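PDB 1OHU: apoptosis regulator CED-9 from Caenorhabditis elegans, which restrains programmed cell death by sequestering the cell-death activator CED-4, until EGL-1 binds to it and releases CED-4 to activate the caspase CED-3. Local coordinates for residues G15-Y20 / N130-T135; Y101-G106 / S136-T141; F56-A61 / E166-A171; P9-E14 / R152-F157. The protein carries 3 engineered substitutions. All coordinates share one frame; numbering follows the deposited sequence.

Contacts 1, 2 and 4 are buried, their centres about 7, 7 and 13 Å from the centre of the chain, and rest mainly on apolar carbon contacts; contact 3, about 16 Å out, lies at the surface and depends on one lysine-tyrosine hydrogen bond. Contacts 1 and 2 share helix 128-144, and Val-17 meets Ser-136 where they adjoin. Contacts 1 and 4 both use helix 13-27 and join through Phe-16, stacked on Trp-154. Contacts 3 and 4 share helix 154-172 but do not touch. Charge appears in the buried set too, for example in Arg-103 of contact 2 and in the Lys-140 to Glu-14 salt bridge that links contacts 2 and 4.

Contact 1 of 4, residues G15-Y20 / N130-T135; sequences GFVVDY and NLFVYT
Apolar contacts carry this helix pair, with the ring of Phe-132 as the main surface on one side and two consecutive valines on the other. Val-17 CG1 lies 3.6 Å from Phe-132 CD2, at the ring edge and near its plane. That methyl is anti to the Val-17 backbone N (chi1 -173°), which directs it across to helix 128-144, where it also meets Thr-135 CB at 4.1 Å. Val-18 uses its other branch: CG2 approaches Phe-132 CE2 obliquely, at 3.5 Å. Cut back to an alanine, Phe-132 is likely to leave a gap beside both valines. The buried hydroxyl of Thr-135 is satisfied within its own helix: OG1 donates to Leu-131 O over 2.8 Å, from the face of that carbonyl opposite Thr-135 N. The axes of segments 15-20 and 130-135 approach to 9.7 Å and run roughly antiparallel, at 145°. Phe-21, further along helix 13-27, also packs on Phe-132 and Thr-135, while Phe-16 and Tyr-20 of the predicted BH4 motif reach Ile-108 on helix 101-118.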
loop_
_atom_site.group_PDB
_atom_site.type_symbol
_atom_site.label_atom_id
_atom_site.label_comp_id
_atom_site.label_asym_id
_atom_site.label_seq_id
_atom_site.Cartn_x
_atom_site.Cartn_y
_atom_site.Cartn_z
ATOM N N GLY A 15 -6.190 -7.426 -3.631
ATOM C CA GLY A 15 -7.179 -7.162 -2.604
ATOM C C GLY A 15 -6.705 -6.147 -1.585
ATOM O O GLY A 15 -7.472 -5.285 -1.162
ATOM N N PHE A 16 -5.441 -6.243 -1.182
ATOM C CA PHE A 16 -4.901 -5.301 -0.205
ATOM C C PHE A 16 -4.746 -3.915 -0.824
ATOM O O PHE A 16 -5.099 -2.902 -0.213
ATOM C CB PHE A 16 -3.529 -5.763 0.308
ATOM C CG PHE A 16 -3.575 -7.009 1.148
ATOM C CD1 PHE A 16 -3.733 -8.260 0.558
ATOM C CD2 PHE A 16 -3.456 -6.930 2.534
ATOM C CE1 PHE A 16 -3.773 -9.415 1.336
ATOM C CE2 PHE A 16 -3.494 -8.078 3.323
ATOM C CZ PHE A 16 -3.653 -9.324 2.723
ATOM N N VAL A 17 -4.214 -3.873 -2.041
ATOM C CA VAL A 17 -3.996 -2.600 -2.718
ATOM C C VAL A 17 -5.318 -1.871 -2.948
ATOM O O VAL A 17 -5.433 -0.686 -2.647
ATOM C CB VAL A 17 -3.271 -2.798 -4.058
ATOM C CG1 VAL A 17 -2.916 -1.444 -4.651
ATOM C CG2 VAL A 17 -2.015 -3.635 -3.858
ATOM N N VAL A 18 -6.313 -2.578 -3.473
ATOM C CA VAL A 18 -7.618 -1.981 -3.717
ATOM C C VAL A 18 -8.284 -1.509 -2.434
ATOM O O VAL A 18 -8.772 -0.382 -2.358
ATOM C CB VAL A 18 -8.584 -2.969 -4.392
ATOM C CG1 VAL A 18 -9.996 -2.383 -4.418
ATOM C CG2 VAL A 18 -8.117 -3.256 -5.796
ATOM N N ASP A 19 -8.313 -2.377 -1.427
ATOM C CA ASP A 19 -8.941 -2.019 -0.168
ATOM C C ASP A 19 -8.242 -0.862 0.511
ATOM O O ASP A 19 -8.890 -0.030 1.147
ATOM C CB ASP A 19 -8.971 -3.214 0.785
ATOM C CG ASP A 19 -9.673 -2.886 2.090
ATOM O OD1 ASP A 19 -8.994 -2.475 3.056
ATOM O OD2 ASP A 19 -10.915 -3.013 2.140
ATOM N N TYR A 20 -6.920 -0.807 0.399
ATOM C CA TYR A 20 -6.202 0.276 1.050
ATOM C C TYR A 20 -6.388 1.586 0.280
ATOM O O TYR A 20 -6.609 2.641 0.881
ATOM C CB TYR A 20 -4.713 -0.037 1.188
ATOM C CG TYR A 20 -4.023 0.997 2.054
ATOM C CD1 TYR A 20 -4.196 0.996 3.436
ATOM C CD2 TYR A 20 -3.289 2.035 1.485
ATOM C CE1 TYR A 20 -3.665 2.009 4.233
ATOM C CE2 TYR A 20 -2.753 3.053 2.269
ATOM C CZ TYR A 20 -2.951 3.034 3.645
ATOM O OH TYR A 20 -2.472 4.056 4.424
ATOM N N ASN A 130 -3.517 2.806 -12.845
ATOM C CA ASN A 130 -2.160 2.380 -13.159
ATOM C C ASN A 130 -1.322 2.285 -11.886
ATOM O O ASN A 130 -0.525 1.364 -11.749
ATOM C CB ASN A 130 -1.513 3.351 -14.154
ATOM C CG ASN A 130 -1.994 3.129 -15.581
ATOM O OD1 ASN A 130 -1.861 4.004 -16.440
ATOM N ND2 ASN A 130 -2.541 1.946 -15.845
ATOM N N LEU A 131 -1.511 3.228 -10.959
ATOM C CA LEU A 131 -0.763 3.225 -9.696
ATOM C C LEU A 131 -1.095 1.933 -8.965
ATOM O O LEU A 131 -0.222 1.287 -8.403
ATOM C CB LEU A 131 -1.166 4.408 -8.795
ATOM C CG LEU A 131 -0.132 5.085 -7.864
ATOM C CD1 LEU A 131 -0.880 5.662 -6.659
ATOM C CD2 LEU A 131 0.950 4.125 -7.396
ATOM N N PHE A 132 -2.376 1.579 -8.964
ATOM C CA PHE A 132 -2.843 0.353 -8.315
ATOM C C PHE A 132 -2.133 -0.872 -8.907
ATOM O O PHE A 132 -1.606 -1.706 -8.174
ATOM C CB PHE A 132 -4.382 0.265 -8.449
ATOM C CG PHE A 132 -4.917 -1.131 -8.629
ATOM C CD1 PHE A 132 -5.494 -1.509 -9.841
ATOM C CD2 PHE A 132 -4.803 -2.077 -7.616
ATOM C CE1 PHE A 132 -5.939 -2.812 -10.047
ATOM C CE2 PHE A 132 -5.243 -3.385 -7.805
ATOM C CZ PHE A 132 -5.813 -3.756 -9.029
ATOM N N VAL A 133 -2.087 -0.963 -10.230
ATOM C CA VAL A 133 -1.431 -2.091 -10.899
ATOM C C VAL A 133 0.076 -2.146 -10.613
ATOM O O VAL A 133 0.610 -3.198 -10.250
ATOM C CB VAL A 133 -1.654 -2.020 -12.423
ATOM C CG1 VAL A 133 -1.032 -3.232 -13.100
ATOM C CG2 VAL A 133 -3.155 -1.945 -12.726
ATOM N N TYR A 134 0.763 -1.020 -10.780
ATOM C CA TYR A 134 2.198 -0.979 -10.524
ATOM C C TYR A 134 2.463 -1.511 -9.118
ATOM O O TYR A 134 3.293 -2.395 -8.921
ATOM C CB TYR A 134 2.725 0.456 -10.605
ATOM C CG TYR A 134 2.625 1.108 -11.961
ATOM C CD1 TYR A 134 2.810 2.480 -12.098
ATOM C CD2 TYR A 134 2.373 0.354 -13.116
ATOM C CE1 TYR A 134 2.747 3.096 -13.348
ATOM C CE2 TYR A 134 2.310 0.959 -14.373
ATOM C CZ TYR A 134 2.497 2.331 -14.483
ATOM O OH TYR A 134 2.429 2.953 -15.717
ATOM N N THR A 135 1.741 -0.966 -8.144
ATOM C CA THR A 135 1.909 -1.364 -6.749
ATOM C C THR A 135 1.699 -2.869 -6.561
ATOM O O THR A 135 2.526 -3.553 -5.960
ATOM C CB THR A 135 0.935 -0.575 -5.833
ATOM O OG1 THR A 135 1.148 0.837 -6.008
ATOM C CG2 THR A 135 1.172 -0.929 -4.367
#

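Contact 2 of 4, residues Y101-G106 / S136-T141; sequences YGRLIG and SLFIKT
Arg-103 is the first residue of 101-106 to meet the other helix, reaching Phe-138 with the end of its long side chain. A chi1 of -164° swings CG away from the backbone N and the chain stays extended to NE, carrying the guanidinium out to the ring. There NH2 comes within 3.3 Å of Phe-138 CZ, at the ring edge and near its plane. The two planes stand 89° apart, and Phe-138 CE1 sits 3.6 Å above one guanidinium face, offset toward its rim; the ring thus presents its edge to the flat cation rather than stacking on it. NH1 is anchored elsewhere, by a hydrogen bond to Pro-98 O, while Phe-138 forms a cation-pi pair with Arg-142. Next comes Leu-104, the nearest backbone partner of Ile-139, with their CA atoms 7.0 Å apart. Its CD1 presses on Ile-139 CG2 at 3.5 Å, tighter than usual for two carbons, and lies 3.8 Å from Ile-139 CD1. These two aliphatic side chains are set nearly perpendicular. Segment 101-106 belongs to the predicted BH1 motif, and its packing against helix 128-144 is part of the compact all-helical bundle of the Bcl-2 fold.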
loop_
_atom_site.group_PDB
_atom_site.type_symbol
_atom_site.label_atom_id
_atom_site.label_comp_id
_atom_site.label_asym_id
_atom_site.label_seq_id
_atom_site.Cartn_x
_atom_site.Cartn_y
_atom_site.Cartn_z
ATOM N N TYR A 101 8.058 -6.841 5.579
ATOM C CA TYR A 101 6.760 -6.284 5.948
ATOM C C TYR A 101 6.842 -4.762 5.926
ATOM O O TYR A 101 5.873 -4.081 5.596
ATOM C CB TYR A 101 6.361 -6.765 7.344
ATOM C CG TYR A 101 6.275 -8.270 7.467
ATOM C CD1 TYR A 101 5.356 -9.001 6.712
ATOM C CD2 TYR A 101 7.119 -8.966 8.330
ATOM C CE1 TYR A 101 5.279 -10.391 6.815
ATOM C CE2 TYR A 101 7.052 -10.355 8.443
ATOM C CZ TYR A 101 6.131 -11.061 7.683
ATOM O OH TYR A 101 6.065 -12.433 7.791
ATOM N N GLY A 102 8.009 -4.235 6.277
ATOM C CA GLY A 102 8.201 -2.799 6.286
ATOM C C GLY A 102 8.103 -2.204 4.897
ATOM O O GLY A 102 7.458 -1.177 4.704
ATOM N N ARG A 103 8.745 -2.845 3.926
ATOM C CA ARG A 103 8.709 -2.358 2.556
ATOM C C ARG A 103 7.307 -2.592 1.992
ATOM O O ARG A 103 6.786 -1.774 1.231
ATOM C CB ARG A 103 9.747 -3.087 1.693
ATOM C CG ARG A 103 10.043 -2.385 0.371
ATOM C CD ARG A 103 10.935 -3.208 -0.547
ATOM N NE ARG A 103 11.373 -2.427 -1.704
ATOM C CZ ARG A 103 12.011 -2.924 -2.763
ATOM N NH1 ARG A 103 12.295 -4.219 -2.830
ATOM N NH2 ARG A 103 12.375 -2.119 -3.754
ATOM N N LEU A 104 6.703 -3.710 2.381
ATOM C CA LEU A 104 5.365 -4.063 1.925
ATOM C C LEU A 104 4.371 -2.981 2.328
ATOM O O LEU A 104 3.682 -2.401 1.489
ATOM C CB LEU A 104 4.949 -5.400 2.540
ATOM C CG LEU A 104 3.504 -5.864 2.345
ATOM C CD1 LEU A 104 3.205 -6.045 0.870
ATOM C CD2 LEU A 104 3.295 -7.166 3.099
ATOM N N ILE A 105 4.314 -2.723 3.629
ATOM C CA ILE A 105 3.432 -1.724 4.213
ATOM C C ILE A 105 3.699 -0.339 3.637
ATOM O O ILE A 105 2.772 0.412 3.347
ATOM C CB ILE A 105 3.634 -1.683 5.745
ATOM C CG1 ILE A 105 3.238 -3.033 6.346
ATOM C CG2 ILE A 105 2.836 -0.544 6.361
ATOM C CD1 ILE A 105 3.574 -3.167 7.810
ATOM N N GLY A 106 4.974 -0.009 3.481
ATOM C CA GLY A 106 5.347 1.289 2.953
ATOM C C GLY A 106 4.896 1.487 1.524
ATOM O O GLY A 106 4.442 2.570 1.159
ATOM N N SER A 136 0.601 -3.384 -7.099
ATOM C CA SER A 136 0.273 -4.806 -6.993
ATOM C C SER A 136 1.323 -5.695 -7.661
ATOM O O SER A 136 1.720 -6.724 -7.124
ATOM C CB SER A 136 -1.087 -5.077 -7.640
ATOM O OG SER A 136 -2.110 -4.283 -7.062
ATOM N N LEU A 137 1.755 -5.291 -8.845
ATOM C CA LEU A 137 2.742 -6.044 -9.601
ATOM C C LEU A 137 4.107 -6.034 -8.905
ATOM O O LEU A 137 4.729 -7.077 -8.717
ATOM C CB LEU A 137 2.849 -5.447 -11.009
ATOM C CG LEU A 137 3.660 -6.149 -12.096
ATOM C CD1 LEU A 137 3.386 -5.477 -13.439
ATOM C CD2 LEU A 137 5.139 -6.092 -11.751
ATOM N N PHE A 138 4.567 -4.852 -8.524
ATOM C CA PHE A 138 5.857 -4.721 -7.862
ATOM C C PHE A 138 5.942 -5.629 -6.637
ATOM O O PHE A 138 6.939 -6.321 -6.438
ATOM C CB PHE A 138 6.080 -3.258 -7.461
ATOM C CG PHE A 138 7.472 -2.953 -6.992
ATOM C CD1 PHE A 138 7.839 -3.166 -5.667
ATOM C CD2 PHE A 138 8.412 -2.427 -7.870
ATOM C CE1 PHE A 138 9.122 -2.854 -5.220
ATOM C CE2 PHE A 138 9.697 -2.110 -7.437
ATOM C CZ PHE A 138 10.055 -2.322 -6.110
ATOM N N ILE A 139 4.881 -5.635 -5.837
ATOM C CA ILE A 139 4.816 -6.439 -4.622
ATOM C C ILE A 139 4.685 -7.930 -4.893
ATOM O O ILE A 139 5.248 -8.747 -4.164
ATOM C CB ILE A 139 3.636 -5.995 -3.729
ATOM C CG1 ILE A 139 3.818 -4.529 -3.322
ATOM C CG2 ILE A 139 3.562 -6.869 -2.489
ATOM C CD1 ILE A 139 2.764 -4.022 -2.361
ATOM N N LYS A 140 3.931 -8.278 -5.931
ATOM C CA LYS A 140 3.721 -9.668 -6.322
ATOM C C LYS A 140 5.047 -10.382 -6.559
ATOM O O LYS A 140 5.336 -11.422 -5.963
ATOM C CB LYS A 140 2.921 -9.732 -7.616
ATOM C CG LYS A 140 1.433 -9.760 -7.463
ATOM C CD LYS A 140 0.820 -9.907 -8.832
ATOM C CE LYS A 140 -0.596 -10.401 -8.747
ATOM N NZ LYS A 140 -1.212 -10.413 -10.089
ATOM N N THR A 141 5.830 -9.817 -7.471
ATOM C CA THR A 141 7.128 -10.354 -7.832
ATOM C C THR A 141 7.969 -10.575 -6.578
ATOM O O THR A 141 8.235 -11.710 -6.183
ATOM C CB THR A 141 7.870 -9.377 -8.752
ATOM O OG1 THR A 141 6.997 -8.956 -9.807
ATOM C CG2 THR A 141 9.100 -10.040 -9.344
#

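Contact 3 of 4, residues F56-A61 / E166-A171; sequences FEKKHA and EDYERA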
loop_
_atom_site.group_PDB
_atom_site.type_symbol
_atom_site.label_atom_id
_atom_site.label_comp_id
_atom_site.label_asym_id
_atom_site.label_seq_id
_atom_site.Cartn_x
_atom_site.Cartn_y
_atom_site.Cartn_z
ATOM N N PHE A 56 2.252 3.876 9.259
ATOM C CA PHE A 56 3.438 4.092 8.441
ATOM C C PHE A 56 3.457 5.491 7.837
ATOM O O PHE A 56 4.494 6.152 7.827
ATOM C CB PHE A 56 3.509 3.063 7.314
ATOM C CG PHE A 56 4.826 3.042 6.594
ATOM C CD1 PHE A 56 5.711 1.992 6.774
ATOM C CD2 PHE A 56 5.187 4.081 5.743
ATOM C CE1 PHE A 56 6.939 1.976 6.114
ATOM C CE2 PHE A 56 6.409 4.075 5.083
ATOM C CZ PHE A 56 7.286 3.025 5.265
ATOM N N GLU A 57 2.312 5.937 7.328
ATOM C CA GLU A 57 2.236 7.256 6.719
ATOM C C GLU A 57 2.589 8.331 7.728
ATOM O O GLU A 57 3.357 9.243 7.424
ATOM C CB GLU A 57 0.835 7.544 6.173
ATOM C CG GLU A 57 0.765 8.891 5.450
ATOM C CD GLU A 57 -0.627 9.221 4.926
ATOM O OE1 GLU A 57 -1.330 8.306 4.439
ATOM O OE2 GLU A 57 -1.008 10.405 4.989
ATOM N N LYS A 58 2.017 8.229 8.924
ATOM C CA LYS A 58 2.280 9.210 9.969
ATOM C C LYS A 58 3.756 9.280 10.314
ATOM O O LYS A 58 4.270 10.347 10.630
ATOM C CB LYS A 58 1.467 8.892 11.229
ATOM C CG LYS A 58 -0.027 9.130 11.074
ATOM C CD LYS A 58 -0.760 9.091 12.415
ATOM C CE LYS A 58 -2.212 9.536 12.243
ATOM N NZ LYS A 58 -2.908 9.802 13.540
ATOM N N LYS A 59 4.441 8.147 10.241
ATOM C CA LYS A 59 5.861 8.107 10.556
ATOM C C LYS A 59 6.735 8.646 9.432
ATOM O O LYS A 59 7.755 9.285 9.686
ATOM C CB LYS A 59 6.289 6.678 10.884
ATOM C CG LYS A 59 5.630 6.119 12.132
ATOM C CD LYS A 59 6.261 4.796 12.562
ATOM C CE LYS A 59 5.794 4.394 13.959
ATOM N NZ LYS A 59 6.438 3.133 14.414
ATOM N N HIS A 60 6.323 8.408 8.192
ATOM C CA HIS A 60 7.106 8.844 7.042
ATOM C C HIS A 60 6.426 9.878 6.166
ATOM O O HIS A 60 6.730 9.991 4.984
ATOM C CB HIS A 60 7.478 7.616 6.220
ATOM C CG HIS A 60 8.260 6.607 6.995
ATOM N ND1 HIS A 60 9.605 6.750 7.256
ATOM C CD2 HIS A 60 7.871 5.479 7.635
ATOM C CE1 HIS A 60 10.012 5.754 8.025
ATOM N NE2 HIS A 60 8.978 4.970 8.270
ATOM N N ALA A 61 5.524 10.649 6.760
ATOM C CA ALA A 61 4.784 11.673 6.042
ATOM C C ALA A 61 5.662 12.594 5.205
ATOM O O ALA A 61 5.415 12.772 4.015
ATOM C CB ALA A 61 3.953 12.497 7.022
ATOM N N GLU A 166 -0.933 -2.276 18.743
ATOM C CA GLU A 166 -1.033 -1.981 20.167
ATOM C C GLU A 166 -0.039 -0.910 20.603
ATOM O O GLU A 166 -0.399 0.009 21.335
ATOM C CB GLU A 166 -0.815 -3.257 20.984
ATOM C CG GLU A 166 -1.798 -4.369 20.645
ATOM C CD GLU A 166 -1.644 -5.590 21.533
ATOM O OE1 GLU A 166 -0.529 -6.155 21.599
ATOM O OE2 GLU A 166 -2.648 -5.988 22.162
ATOM N N ASP A 167 1.209 -1.026 20.158
ATOM C CA ASP A 167 2.229 -0.043 20.513
ATOM C C ASP A 167 1.738 1.352 20.139
ATOM O O ASP A 167 1.762 2.273 20.956
ATOM C CB ASP A 167 3.542 -0.331 19.775
ATOM C CG ASP A 167 4.091 -1.715 20.069
ATOM O OD1 ASP A 167 4.207 -2.075 21.260
ATOM O OD2 ASP A 167 4.415 -2.441 19.105
ATOM N N TYR A 168 1.291 1.493 18.894
ATOM C CA TYR A 168 0.786 2.761 18.386
ATOM C C TYR A 168 -0.330 3.296 19.275
ATOM O O TYR A 168 -0.278 4.436 19.736
ATOM C CB TYR A 168 0.261 2.579 16.959
ATOM C CG TYR A 168 -0.323 3.837 16.349
ATOM C CD1 TYR A 168 0.475 4.958 16.112
ATOM C CD2 TYR A 168 -1.677 3.908 16.011
ATOM C CE1 TYR A 168 -0.058 6.116 15.555
ATOM C CE2 TYR A 168 -2.220 5.065 15.455
ATOM C CZ TYR A 168 -1.405 6.163 15.229
ATOM O OH TYR A 168 -1.932 7.308 14.676
ATOM N N GLU A 169 -1.342 2.466 19.504
ATOM C CA GLU A 169 -2.477 2.850 20.335
ATOM C C GLU A 169 -2.016 3.372 21.695
ATOM O O GLU A 169 -2.374 4.479 22.101
ATOM C CB GLU A 169 -3.405 1.652 20.534
ATOM C CG GLU A 169 -3.986 1.092 19.248
ATOM C CD GLU A 169 -4.869 -0.119 19.487
ATOM O OE1 GLU A 169 -4.372 -1.117 20.055
ATOM O OE2 GLU A 169 -6.059 -0.074 19.107
ATOM N N ARG A 170 -1.218 2.566 22.392
ATOM C CA ARG A 170 -0.703 2.933 23.705
ATOM C C ARG A 170 0.141 4.199 23.619
ATOM O O ARG A 170 0.039 5.089 24.466
ATOM C CB ARG A 170 0.128 1.787 24.276
ATOM N N ALA A 171 0.972 4.274 22.585
ATOM C CA ALA A 171 1.844 5.425 22.381
ATOM C C ALA A 171 1.043 6.716 22.217
ATOM O O ALA A 171 1.305 7.710 22.893
ATOM C CB ALA A 171 2.723 5.197 21.156
#
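Lys-58 and Tyr-168 reach toward each other from helices 44-71 and 154-172, and the lysine chain lies square across the line of the tyrosine. The lysine is extended beyond CG, which lies anti to its carbonyl carbon (chi1 -70°), and its far end passes by the phenol oxygen. A chi1 of 178° points the Tyr-168 ring across toward helix 44-71, which puts the hydroxyl beside the lysine. The two meet chiefly at OH: NZ donates a hydrogen bond of 2.9 Å to Tyr-168 OH, and Lys-58 CD lies 3.1 Å from the same oxygen. The CZ-OH...NZ angle is about 177°, so NZ lies almost on the extension of the CZ-OH bond, not where the oxygen's lone pairs are expected. CD stands obliquely 4.1 Å from Tyr-168 CZ, so the aliphatic chain runs past the phenol end instead of lying flat on the aromatic surface. Ile-55, also on helix 44-71, gives the tyrosine an apolar neighbour. With just 95 Å² buried in all and Lys-58 exposed, this is a surface link. Its chemistry is probably an ammonium group facing an un-ionised phenol, and the angle suggests a bond weaker than its length implies; across the two segments no carboxylate completes a salt bridge.

Contact 4 of 4, residues P9-E14 / R152-F157; sequences PRLDIE and RSWDDF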
loop_
_atom_site.group_PDB
_atom_site.type_symbol
_atom_site.label_atom_id
_atom_site.label_comp_id
_atom_site.label_asym_id
_atom_site.label_seq_id
_atom_site.Cartn_x
_atom_site.Cartn_y
_atom_site.Cartn_z
ATOM N N PRO A 9 -6.331 -17.308 -2.892
ATOM C CA PRO A 9 -7.028 -16.275 -3.662
ATOM C C PRO A 9 -7.584 -15.219 -2.714
ATOM O O PRO A 9 -7.790 -14.066 -3.095
ATOM C CB PRO A 9 -8.134 -17.061 -4.352
ATOM C CG PRO A 9 -8.494 -18.079 -3.304
ATOM C CD PRO A 9 -7.124 -18.550 -2.845
ATOM N N ARG A 10 -7.818 -15.636 -1.472
ATOM C CA ARG A 10 -8.359 -14.770 -0.427
ATOM C C ARG A 10 -7.387 -13.645 -0.071
ATOM O O ARG A 10 -7.804 -12.566 0.350
ATOM C CB ARG A 10 -8.655 -15.604 0.825
ATOM C CG ARG A 10 -9.530 -14.916 1.857
ATOM C CD ARG A 10 -9.748 -15.805 3.076
ATOM N NE ARG A 10 -8.513 -16.007 3.835
ATOM C CZ ARG A 10 -7.984 -15.100 4.649
ATOM N NH1 ARG A 10 -8.589 -13.933 4.819
ATOM N NH2 ARG A 10 -6.845 -15.350 5.281
ATOM N N LEU A 11 -6.093 -13.903 -0.250
ATOM C CA LEU A 11 -5.069 -12.921 0.075
ATOM C C LEU A 11 -4.334 -12.335 -1.129
ATOM O O LEU A 11 -3.229 -11.810 -0.981
ATOM C CB LEU A 11 -4.047 -13.537 1.035
ATOM C CG LEU A 11 -4.609 -14.069 2.355
ATOM C CD1 LEU A 11 -3.483 -14.668 3.188
ATOM C CD2 LEU A 11 -5.295 -12.944 3.113
ATOM N N ASP A 12 -4.927 -12.420 -2.317
ATOM C CA ASP A 12 -4.263 -11.866 -3.495
ATOM C C ASP A 12 -3.851 -10.441 -3.174
ATOM O O ASP A 12 -4.595 -9.700 -2.534
ATOM C CB ASP A 12 -5.189 -11.865 -4.714
ATOM C CG ASP A 12 -5.440 -13.258 -5.253
ATOM O OD1 ASP A 12 -4.470 -14.038 -5.358
ATOM O OD2 ASP A 12 -6.604 -13.570 -5.580
ATOM N N ILE A 13 -2.657 -10.069 -3.612
ATOM C CA ILE A 13 -2.149 -8.736 -3.365
ATOM C C ILE A 13 -3.115 -7.642 -3.823
ATOM O O ILE A 13 -3.261 -6.630 -3.146
ATOM C CB ILE A 13 -0.753 -8.561 -4.028
ATOM C CG1 ILE A 13 0.316 -8.487 -2.935
ATOM C CG2 ILE A 13 -0.712 -7.334 -4.926
ATOM C CD1 ILE A 13 0.052 -7.452 -1.857
ATOM N N GLU A 14 -3.785 -7.845 -4.954
ATOM C CA GLU A 14 -4.722 -6.842 -5.452
ATOM C C GLU A 14 -5.745 -6.446 -4.411
ATOM O O GLU A 14 -6.132 -5.275 -4.323
ATOM C CB GLU A 14 -5.458 -7.339 -6.698
ATOM C CG GLU A 14 -4.582 -7.404 -7.926
ATOM C CD GLU A 14 -3.591 -8.544 -7.875
ATOM O OE1 GLU A 14 -2.628 -8.521 -8.669
ATOM O OE2 GLU A 14 -3.784 -9.467 -7.050
ATOM N N ARG A 152 8.961 -15.335 5.611
ATOM C CA ARG A 152 7.823 -14.502 5.994
ATOM C C ARG A 152 6.520 -15.040 5.409
ATOM O O ARG A 152 6.526 -15.897 4.522
ATOM C CB ARG A 152 8.026 -13.039 5.567
ATOM C CG ARG A 152 9.290 -12.755 4.776
ATOM C CD ARG A 152 9.980 -11.504 5.299
ATOM N NE ARG A 152 11.088 -11.094 4.444
ATOM C CZ ARG A 152 12.045 -10.244 4.810
ATOM N NH1 ARG A 152 12.035 -9.714 6.028
ATOM N NH2 ARG A 152 13.008 -9.918 3.953
ATOM N N SER A 153 5.403 -14.539 5.925
ATOM C CA SER A 153 4.085 -14.957 5.473
ATOM C C SER A 153 3.046 -13.986 6.019
ATOM O O SER A 153 3.382 -13.068 6.769
ATOM C CB SER A 153 3.780 -16.376 5.969
ATOM O OG SER A 153 3.738 -16.430 7.385
ATOM N N TRP A 154 1.788 -14.186 5.640
ATOM C CA TRP A 154 0.713 -13.321 6.105
ATOM C C TRP A 154 0.349 -13.594 7.558
ATOM O O TRP A 154 -0.103 -12.696 8.269
ATOM C CB TRP A 154 -0.523 -13.481 5.217
ATOM C CG TRP A 154 -0.391 -12.790 3.893
ATOM C CD1 TRP A 154 -0.334 -13.376 2.663
ATOM C CD2 TRP A 154 -0.274 -11.377 3.671
ATOM N NE1 TRP A 154 -0.188 -12.417 1.687
ATOM C CE2 TRP A 154 -0.149 -11.182 2.278
ATOM C CE3 TRP A 154 -0.262 -10.257 4.515
ATOM C CZ2 TRP A 154 -0.012 -9.909 1.707
ATOM C CZ3 TRP A 154 -0.125 -8.988 3.945
ATOM C CH2 TRP A 154 -0.003 -8.829 2.555
ATOM N N ASP A 155 0.540 -14.835 7.997
ATOM C CA ASP A 155 0.238 -15.215 9.372
ATOM C C ASP A 155 1.252 -14.527 10.267
ATOM O O ASP A 155 0.901 -13.893 11.263
ATOM C CB ASP A 155 0.346 -16.729 9.525
ATOM C CG ASP A 155 -0.540 -17.469 8.545
ATOM O OD1 ASP A 155 -1.782 -17.397 8.695
ATOM O OD2 ASP A 155 0.002 -18.112 7.618
ATOM N N ASP A 156 2.518 -14.657 9.893
ATOM C CA ASP A 156 3.607 -14.036 10.631
ATOM C C ASP A 156 3.354 -12.525 10.621
ATOM O O ASP A 156 3.705 -11.812 11.562
ATOM C CB ASP A 156 4.934 -14.362 9.945
ATOM C CG ASP A 156 6.124 -14.145 10.846
ATOM O OD1 ASP A 156 6.358 -12.993 11.268
ATOM O OD2 ASP A 156 6.829 -15.134 11.134
ATOM N N PHE A 157 2.727 -12.056 9.544
ATOM C CA PHE A 157 2.396 -10.644 9.367
ATOM C C PHE A 157 1.422 -10.171 10.440
ATOM O O PHE A 157 1.658 -9.159 11.103
ATOM C CB PHE A 157 1.776 -10.427 7.979
ATOM C CG PHE A 157 1.160 -9.064 7.784
ATOM C CD1 PHE A 157 1.956 -7.940 7.592
ATOM C CD2 PHE A 157 -0.225 -8.908 7.788
ATOM C CE1 PHE A 157 1.382 -6.680 7.404
ATOM C CE2 PHE A 157 -0.806 -7.655 7.603
ATOM C CZ PHE A 157 -0.002 -6.540 7.410
#
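The indole of Trp-154 receives apolar side chains from Leu-11 and Ile-13. Leu-11 CG lies opposite its carbonyl carbon (chi1 -58°), which helps bring CD1 obliquely to Trp-154 CD1 at 3.4 Å and Trp-154 CG at 3.7 Å, leucine and indole running antiparallel alongside one another. Ile-13 CD1 comes to the ring edge, 4.3 Å from Trp-154 CZ2. Aromatic contacts add to these: Trp-154 CZ3 stands 3.8 Å above the centre of Phe-157, and the indole stacks with Phe-16 and meets Trp-147 edge-to-face. With a serine here instead of Trp-154, Leu-11 and Ile-13 would probably face a gap and Phe-16 would lose its stacking partner. Among polar groups, Trp-154 NE1 is buried with no partner in the model. Ser-153 is the N-cap of helix 154-172, its OG accepting a weak bond of 3.3 Å from Asp-156 N, while Trp-154 N donates to Asp-5 OD2. The contact joins the predicted BH4 motif, begun by Ile-13, to the inferred BH2 motif within the Bcl-2 helical fold.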